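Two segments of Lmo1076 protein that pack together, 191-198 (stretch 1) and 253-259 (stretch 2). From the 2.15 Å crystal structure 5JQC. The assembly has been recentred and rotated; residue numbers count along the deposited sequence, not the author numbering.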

ATOM      1  N   ASN A 191      -1.846 -38.769  21.897  1.00 85.76           N
ATOM      2  CA  ASN A 191      -0.547 -39.388  22.122  1.00 87.17           C
ATOM      3  C   ASN A 191      -0.105 -40.000  20.796  1.00 88.31           C
ATOM      4  O   ASN A 191      -0.809 -40.850  20.234  1.00 87.59           O
ATOM      5  N   ARG A 192       1.032 -39.525  20.280  1.00 88.34           N
ATOM      6  CA  ARG A 192       1.591 -39.981  19.014  1.00 88.69           C
ATOM      7  C   ARG A 192       3.064 -40.303  19.208  1.00 89.83           C
ATOM      8  O   ARG A 192       3.722 -39.800  20.124  1.00 87.20           O
ATOM      9  N   THR A 193       3.575 -41.169  18.342  1.00 92.98           N
ATOM     10  CA  THR A 193       4.995 -41.484  18.311  1.00 95.94           C
ATOM     11  C   THR A 193       5.618 -40.832  17.083  1.00 97.73           C
ATOM     12  O   THR A 193       5.112 -40.983  15.964  1.00 97.77           O
ATOM     13  N   ILE A 194       6.690 -40.080  17.302  1.00100.00           N
ATOM     14  CA  ILE A 194       7.399 -39.417  16.215  1.00101.00           C
ATOM     15  C   ILE A 194       8.248 -40.441  15.474  1.00102.81           C
ATOM     16  O   ILE A 194       8.992 -41.217  16.089  1.00104.91           O
ATOM     17  N   LEU A 195       8.141 -40.448  14.148  1.00101.27           N
ATOM     18  CA  LEU A 195       8.943 -41.318  13.298  1.00101.47           C
ATOM     19  C   LEU A 195       9.405 -40.511  12.094  1.00 98.75           C
ATOM     20  O   LEU A 195       8.584 -39.875  11.421  1.00 94.04           O
ATOM     21  N   ASN A 196      10.716 -40.528  11.846  1.00103.19           N
ATOM     22  CA  ASN A 196      11.391 -39.800  10.759  1.00106.74           C
ATOM     23  C   ASN A 196      10.901 -38.348  10.670  1.00103.79           C
ATOM     24  O   ASN A 196      10.150 -37.950   9.776  1.00104.83           O
ATOM     25  N   ALA A 197      11.372 -37.564  11.641  1.00 96.84           N
ATOM     26  CA  ALA A 197      11.115 -36.132  11.707  1.00 92.82           C
ATOM     27  C   ALA A 197      12.354 -35.303  11.378  1.00 94.76           C
ATOM     28  O   ALA A 197      12.366 -34.093  11.631  1.00 96.18           O
ATOM     29  N   ASP A 198      13.404 -35.936  10.837  1.00 96.42           N
ATOM     30  CA  ASP A 198      14.618 -35.200  10.483  1.00 97.41           C
ATOM     31  C   ASP A 198      14.315 -34.086   9.489  1.00 94.96           C
ATOM     32  O   ASP A 198      14.862 -32.980   9.598  1.00 92.95           O
ATOM     33  N   TRP A 253       6.410 -26.501  18.340  1.00 62.32           N
ATOM     34  CA  TRP A 253       5.477 -26.845  17.272  1.00 60.41           C
ATOM     35  C   TRP A 253       6.197 -27.589  16.149  1.00 64.75           C
ATOM     36  O   TRP A 253       7.352 -27.295  15.829  1.00 71.68           O
HETATM   37  N   MSE A 254       5.505 -28.544  15.533  1.00 62.51           N
HETATM   38  CA  MSE A 254       6.109 -29.242  14.396  1.00 67.60           C
HETATM   39  C   MSE A 254       5.066 -29.698  13.405  1.00 67.35           C
HETATM   40  O   MSE A 254       3.931 -29.988  13.781  1.00 68.97           O
ATOM     41  N   ASP A 255       5.469 -29.740  12.137  1.00 68.11           N
ATOM     42  CA  ASP A 255       4.589 -30.178  11.066  1.00 72.36           C
ATOM     43  C   ASP A 255       3.927 -31.501  11.424  1.00 72.80           C
ATOM     44  O   ASP A 255       4.553 -32.385  12.016  1.00 73.22           O
ATOM     45  N   TYR A 256       2.652 -31.638  11.048  1.00 72.02           N
ATOM     46  CA  TYR A 256       1.880 -32.803  11.478  1.00 78.58           C
ATOM     47  C   TYR A 256       2.409 -34.102  10.872  1.00 86.42           C
ATOM     48  O   TYR A 256       2.197 -35.180  11.444  1.00 90.69           O
ATOM     49  N   ARG A 257       3.081 -34.033   9.722  1.00 86.83           N
ATOM     50  CA  ARG A 257       3.581 -35.255   9.099  1.00 84.93           C
ATOM     51  C   ARG A 257       4.689 -35.913   9.913  1.00 81.88           C
ATOM     52  O   ARG A 257       4.947 -37.107   9.728  1.00 82.16           O
ATOM     53  N   ALA A 258       5.336 -35.176  10.818  1.00 79.89           N
ATOM     54  CA  ALA A 258       6.364 -35.775  11.659  1.00 85.44           C
ATOM     55  C   ALA A 258       5.802 -36.792  12.649  1.00 91.26           C
ATOM     56  O   ALA A 258       6.583 -37.542  13.247  1.00 95.17           O
ATOM     57  N   PHE A 259       4.479 -36.841  12.817  1.00 92.65           N
ATOM     58  CA  PHE A 259       3.817 -37.688  13.811  1.00 91.73           C
ATOM     59  C   PHE A 259       3.127 -38.881  13.144  1.00 93.72           C
ATOM     60  O   PHE A 259       1.978 -39.210  13.452  1.00 94.36           O
TER

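The contact between these two segments of Lmo1076 is a small, mainly apolar one, in which side chains from residues 192-197 meet a strand and the short 3-10 segment that follows, together with Phe259, with one weak backbone hydrogen bond across the junction. It illustrates a general principle: where two segments touch over a small area, a few well-placed hydrophobic groups can do most of the packing, while Arg257 and Asp255 pair within their own stretch and the end of Arg192 leads away.

The surface buried is modest, 329 Å² summed over both sides, and the residues that touch lie at least 57 positions apart in sequence. Ile194 sits at the centre of the arrangement. Its CA-to-CB bond points sideways relative to the other stretch, yet its m, t rotamer extends the side chain so that it reaches three partners. Ile194 CD1 lies 3.6 Å from Met254 CE, a methyl-to-methyl contact; Ile194 CG1 lies 3.9 Å from Phe259 CD2; and Ile194 CG2 comes within 3.6 Å of the carbonyl O of Ala258.

Met254, present as selenomethionine, points toward the first stretch. Its chi angles are t, t and p: the first two extend the chain, and the last turns the terminal methyl toward Ile194. The same side chain also packs on Ala197, with Met254 SE 4.1 Å from Ala197 CB. Ala197 also points toward the other stretch, and its CB lies 3.7 Å from CB of Ala258. The two alanines thus meet methyl to methyl, and their small side chains accompany a close backbone approach, the CA atoms of Ala197 and Ala258 being 4.8 Å apart.

Phe259, the last residue of the chain, has more area covered by the opposing stretch than any other residue here. It adopts chi1 m with chi2 near 86°. Ile194 CG1 and Arg192 CB both approach its ring obliquely. Arg192 also has its CB 4.1 Å from CB of Phe259; although its CA-to-CB bond points toward the second stretch, the end of the side chain leads away, so the contact is made by its aliphatic base and the guanidinium takes no part.

The polar link across the contact is made by the main chain. Leu195 N donates to Ala258 O over 3.4 Å, a weak hydrogen bond with an angle of 152° at the hydrogen. The Leu195 side chain comes no nearer than 5.3 Å, from Leu195 CB to Ala258 O.

The 3-10 segment, which leads into Phe259, is held by bonds within its own stretch. Ala258 N bonds to Asp255 O at 3.1 Å, and Phe259 N to Tyr256 O, also at 3.1 Å. Asp255 OD1 accepts from Arg257 N at 2.9 Å and forms a salt bridge with Arg257 NE at 2.8 Å. This pairing lies within the second stretch, and neither side chain takes part in the contact.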

ATOM      1  CB  ASN A 191      -0.617 -40.414  23.252  1.00 86.32           C
ATOM      2  CG  ASN A 191      -1.138 -39.807  24.547  1.00 86.80           C
ATOM      3  OD1 ASN A 191      -0.373 -39.275  25.353  1.00 86.69           O
ATOM      4  ND2 ASN A 191      -2.453 -39.872  24.742  1.00 89.07           N
ATOM      5  CB  ARG A 192       1.438 -38.934  17.895  1.00 88.84           C
ATOM      6  CG  ARG A 192       0.005 -38.482  17.624  1.00 89.51           C
ATOM      7  CD  ARG A 192      -0.849 -39.578  17.001  1.00 92.57           C
ATOM      8  NE  ARG A 192      -2.263 -39.419  17.348  1.00 99.45           N
ATOM      9  CZ  ARG A 192      -3.147 -38.714  16.640  1.00 99.71           C
ATOM     10  NH1 ARG A 192      -2.772 -38.088  15.530  1.00 98.16           N
ATOM     11  NH2 ARG A 192      -4.413 -38.635  17.041  1.00 95.69           N
ATOM     12  CB  THR A 193       5.232 -42.999  18.312  1.00 97.45           C
ATOM     13  OG1 THR A 193       4.720 -43.561  19.528  1.00 97.42           O
ATOM     14  CG2 THR A 193       6.725 -43.315  18.212  1.00 95.12           C
ATOM     15  CB  ILE A 194       8.266 -38.268  16.755  1.00 97.94           C
ATOM     16  CG1 ILE A 194       7.390 -37.140  17.302  1.00 92.91           C
ATOM     17  CG2 ILE A 194       9.195 -37.743  15.677  1.00 99.39           C
ATOM     18  CD1 ILE A 194       8.196 -36.041  17.947  1.00 90.06           C
ATOM     19  CB  LEU A 195       8.151 -42.565  12.867  1.00102.39           C
ATOM     20  CG  LEU A 195       7.737 -43.590  13.943  1.00102.35           C
ATOM     21  CD1 LEU A 195       6.768 -44.635  13.381  1.00101.79           C
ATOM     22  CD2 LEU A 195       8.952 -44.273  14.584  1.00 99.63           C
ATOM     23  CB  ASN A 196      11.239 -40.529   9.414  1.00108.26           C
ATOM     24  CG  ASN A 196      12.590 -40.939   8.799  1.00109.00           C
ATOM     25  OD1 ASN A 196      13.628 -40.337   9.083  1.00109.79           O
ATOM     26  ND2 ASN A 196      12.569 -41.966   7.949  1.00106.84           N
ATOM     27  CB  ALA A 197      10.589 -35.754  13.089  1.00 89.44           C
ATOM     28  CB  ASP A 198      15.668 -36.151   9.899  1.00100.20           C
ATOM     29  CG  ASP A 198      15.833 -37.429  10.708  1.00103.36           C
ATOM     30  OD1 ASP A 198      14.810 -38.061  11.051  1.00103.08           O
ATOM     31  OD2 ASP A 198      16.992 -37.803  10.995  1.00104.12           O
ATOM     32  CB  TRP A 253       4.813 -25.595  16.699  1.00 56.65           C
ATOM     33  CG  TRP A 253       3.901 -24.837  17.629  1.00 54.93           C
ATOM     34  CD1 TRP A 253       4.267 -23.905  18.566  1.00 51.44           C
ATOM     35  CD2 TRP A 253       2.463 -24.892  17.656  1.00 51.60           C
ATOM     36  NE1 TRP A 253       3.142 -23.398  19.189  1.00 55.55           N
ATOM     37  CE2 TRP A 253       2.025 -23.987  18.646  1.00 55.35           C
ATOM     38  CE3 TRP A 253       1.506 -25.631  16.948  1.00 53.93           C
ATOM     39  CZ2 TRP A 253       0.662 -23.814  18.954  1.00 53.68           C
ATOM     40  CZ3 TRP A 253       0.160 -25.453  17.253  1.00 52.09           C
ATOM     41  CH2 TRP A 253      -0.248 -24.547  18.238  1.00 48.49           C
HETATM   42  CB  MSE A 254       6.938 -30.443  14.864  1.00 69.99           C
HETATM   43  CG  MSE A 254       7.808 -31.062  13.770  1.00 75.62           C
HETATM   44 SE   MSE A 254       9.225 -32.133  14.561  0.60 82.17          SE
HETATM   45  CE  MSE A 254       8.097 -33.324  15.615  1.00 78.54           C
ATOM     46  CB  ASP A 255       5.388 -30.323   9.771  1.00 77.30           C
ATOM     47  CG  ASP A 255       4.500 -30.552   8.571  1.00 84.43           C
ATOM     48  OD1 ASP A 255       4.100 -31.717   8.355  1.00 86.17           O
ATOM     49  OD2 ASP A 255       4.193 -29.570   7.855  1.00 86.33           O
ATOM     50  CB  TYR A 256       0.402 -32.633  11.122  1.00 76.49           C
ATOM     51  CG  TYR A 256       0.124 -32.964   9.686  1.00 81.65           C
ATOM     52  CD1 TYR A 256       0.424 -32.054   8.685  1.00 83.01           C
ATOM     53  CD2 TYR A 256      -0.422 -34.192   9.324  1.00 83.62           C
ATOM     54  CE1 TYR A 256       0.181 -32.347   7.358  1.00 89.71           C
ATOM     55  CE2 TYR A 256      -0.672 -34.500   7.998  1.00 89.08           C
ATOM     56  CZ  TYR A 256      -0.367 -33.569   7.015  1.00 94.34           C
ATOM     57  OH  TYR A 256      -0.601 -33.850   5.683  1.00 97.42           O
ATOM     58  CB  ARG A 257       4.065 -34.963   7.677  1.00 84.49           C
ATOM     59  CG  ARG A 257       2.947 -34.531   6.742  1.00 87.27           C
ATOM     60  CD  ARG A 257       3.497 -33.894   5.479  1.00 90.85           C
ATOM     61  NE  ARG A 257       4.354 -32.732   5.741  1.00 93.64           N
ATOM     62  CZ  ARG A 257       4.748 -31.861   4.808  1.00 91.58           C
ATOM     63  NH1 ARG A 257       4.357 -32.012   3.549  1.00 91.53           N
ATOM     64  NH2 ARG A 257       5.528 -30.833   5.131  1.00 87.31           N
ATOM     65  CB  ALA A 258       7.128 -34.682  12.413  1.00 83.98           C
ATOM     66  CB  PHE A 259       2.797 -36.865  14.621  1.00 87.15           C
ATOM     67  CG  PHE A 259       3.392 -35.662  15.321  1.00 81.94           C
ATOM     68  CD1 PHE A 259       3.525 -34.450  14.666  1.00 80.44           C
ATOM     69  CD2 PHE A 259       3.817 -35.744  16.639  1.00 80.35           C
ATOM     70  CE1 PHE A 259       4.083 -33.346  15.305  1.00 77.35           C
ATOM     71  CE2 PHE A 259       4.365 -34.641  17.281  1.00 77.91           C
ATOM     72  CZ  PHE A 259       4.496 -33.445  16.613  1.00 76.19           C
TER